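Local coordinates for PTS system, IIA component (Streptococcus pneumoniae serotype 4, PDB 5T3U), which probably serves as the cytoplasmic IIA phosphocarrier of a mannose-family phosphotransferase system associated with fucose utilization in the pneumococcus, at residues V39-G43 with Y56-Q60. Sequence-based numbering, arbitrary orientation.
Sequences VRTLG and YFKNQ
Segment 39-43 of strand 39-44 and segment 56-60 of helix 50-65 run almost exactly antiparallel, their axes 174° apart and 9.6 Å from each other at closest approach, with R40 facing Q60 and L42 facing F57. R40 and L42 both point their CB atoms toward the helix, whereas T41 between them points away and packs on S21 and L24 of helix 19-31. L42 makes the apolar half through one methyl: with CG anti to the backbone N (chi1 -170°), CD2 lies 3.4 Å from F57 CA and 3.8 Å from F57 CB, and meets Y56 through CB rather than the ring. The F57 side chain also packs on V85, A86 and F90 of helix 81-90. These elements belong to a parallel alpha/beta sandwich of order 2-1-3-4: strand 39-44 is an outermost strand of the sheet within this chain, bonded through its backbone to strand 7-16, and helix 50-65 is the connecting helix of the beta-alpha-beta crossover from strand 39-44 to strand 68-75, which passes over strand 7-16. Q60 makes the polar half, its chain bent to present the amide to the strand. R40 NH1 donates to Q60 OE1 at 3.0 Å; OE1 lies nearly in the guanidinium plane, while NH1 sits above the carbonyl plane of Q60, 40° out of it. Q60 NE2 gives a weak 3.5 Å bond to T41 O. R40 is held further by NH1-E63 (salt bridge) and NE-N36 O (hydrogen bond).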
loop_
_atom_site.group_PDB
_atom_site.type_symbol
_atom_site.label_atom_id
_atom_site.label_comp_id
_atom_site.label_asym_id
_atom_site.label_seq_id
_atom_site.Cartn_x
_atom_site.Cartn_y
_atom_site.Cartn_z
ATOM N N VAL A 39 -6.721 4.029 15.922
ATOM C CA VAL A 39 -5.917 4.044 14.698
ATOM C C VAL A 39 -5.299 5.390 14.471
ATOM O O VAL A 39 -5.959 6.441 14.621
ATOM C CB VAL A 39 -6.759 3.664 13.421
ATOM C CG1 VAL A 39 -5.854 3.605 12.174
ATOM C CG2 VAL A 39 -7.476 2.325 13.620
ATOM N N ARG A 40 -4.013 5.360 14.132
ATOM C CA ARG A 40 -3.265 6.588 13.825
ATOM C C ARG A 40 -2.355 6.397 12.631
ATOM O O ARG A 40 -1.964 5.273 12.315
ATOM C CB ARG A 40 -2.421 7.014 15.043
ATOM C CG ARG A 40 -3.298 7.557 16.181
ATOM C CD ARG A 40 -2.425 8.096 17.320
ATOM N NE ARG A 40 -3.221 8.190 18.541
ATOM C CZ ARG A 40 -2.823 8.806 19.652
ATOM N NH1 ARG A 40 -1.635 9.408 19.697
ATOM N NH2 ARG A 40 -3.636 8.839 20.703
ATOM N N THR A 41 -1.981 7.498 11.993
ATOM C CA THR A 41 -0.954 7.421 10.970
ATOM C C THR A 41 0.199 8.369 11.260
ATOM O O THR A 41 0.033 9.362 11.966
ATOM C CB THR A 41 -1.519 7.747 9.563
ATOM O OG1 THR A 41 -1.853 9.136 9.488
ATOM C CG2 THR A 41 -2.745 6.903 9.289
ATOM N N LEU A 42 1.357 8.082 10.679
ATOM C CA LEU A 42 2.480 9.014 10.765
ATOM C C LEU A 42 3.281 8.942 9.479
ATOM O O LEU A 42 3.654 7.858 9.051
ATOM C CB LEU A 42 3.371 8.638 11.957
ATOM C CG LEU A 42 4.466 9.618 12.380
ATOM C CD1 LEU A 42 3.835 10.981 12.770
ATOM C CD2 LEU A 42 5.241 9.008 13.586
ATOM N N GLY A 43 3.558 10.100 8.878
ATOM C CA GLY A 43 4.401 10.165 7.697
ATOM C C GLY A 43 5.690 10.923 7.962
ATOM O O GLY A 43 5.664 11.985 8.559
ATOM N N TYR A 56 7.961 11.512 17.836
ATOM C CA TYR A 56 6.571 11.514 17.388
ATOM C C TYR A 56 6.069 10.105 17.280
ATOM O O TYR A 56 4.974 9.795 17.758
ATOM C CB TYR A 56 6.426 12.118 15.992
ATOM C CG TYR A 56 6.583 13.601 15.881
ATOM C CD1 TYR A 56 6.224 14.464 16.927
ATOM C CD2 TYR A 56 7.060 14.159 14.686
ATOM C CE1 TYR A 56 6.371 15.875 16.784
ATOM C CE2 TYR A 56 7.203 15.529 14.532
ATOM C CZ TYR A 56 6.862 16.382 15.573
ATOM O OH TYR A 56 7.017 17.736 15.366
ATOM N N PHE A 57 6.883 9.265 16.632
ATOM C CA PHE A 57 6.627 7.833 16.497
ATOM C C PHE A 57 6.440 7.130 17.844
ATOM O O PHE A 57 5.457 6.417 18.056
ATOM C CB PHE A 57 7.738 7.128 15.683
ATOM C CG PHE A 57 7.426 5.688 15.400
ATOM C CD1 PHE A 57 6.812 5.317 14.217
ATOM C CD2 PHE A 57 7.685 4.711 16.344
ATOM C CE1 PHE A 57 6.467 3.975 13.976
ATOM C CE2 PHE A 57 7.350 3.384 16.120
ATOM C CZ PHE A 57 6.730 3.023 14.919
ATOM N N LYS A 58 7.416 7.312 18.740
ATOM C CA LYS A 58 7.367 6.724 20.067
ATOM C C LYS A 58 6.086 7.139 20.770
ATOM O O LYS A 58 5.387 6.304 21.320
ATOM C CB LYS A 58 8.611 7.115 20.886
ATOM C CG LYS A 58 8.618 6.599 22.348
ATOM C CD LYS A 58 9.810 7.209 23.141
ATOM C CE LYS A 58 10.012 6.536 24.519
ATOM N NZ LYS A 58 8.752 6.587 25.352
ATOM N N ASN A 59 5.785 8.429 20.737
ATOM C CA ASN A 59 4.565 8.978 21.336
ATOM C C ASN A 59 3.269 8.403 20.782
ATOM O O ASN A 59 2.339 8.148 21.543
ATOM C CB ASN A 59 4.557 10.522 21.205
ATOM C CG ASN A 59 5.472 11.209 22.221
ATOM O OD1 ASN A 59 5.965 10.584 23.170
ATOM N ND2 ASN A 59 5.699 12.508 22.029
ATOM N N GLN A 60 3.189 8.198 19.463
ATOM C CA GLN A 60 1.997 7.550 18.855
ATOM C C GLN A 60 1.785 6.132 19.383
ATOM O O GLN A 60 0.641 5.750 19.691
ATOM C CB GLN A 60 2.072 7.504 17.310
ATOM C CG GLN A 60 2.179 8.846 16.618
ATOM C CD GLN A 60 0.872 9.593 16.600
ATOM O OE1 GLN A 60 0.399 10.066 17.641
ATOM N NE2 GLN A 60 0.267 9.721 15.394
#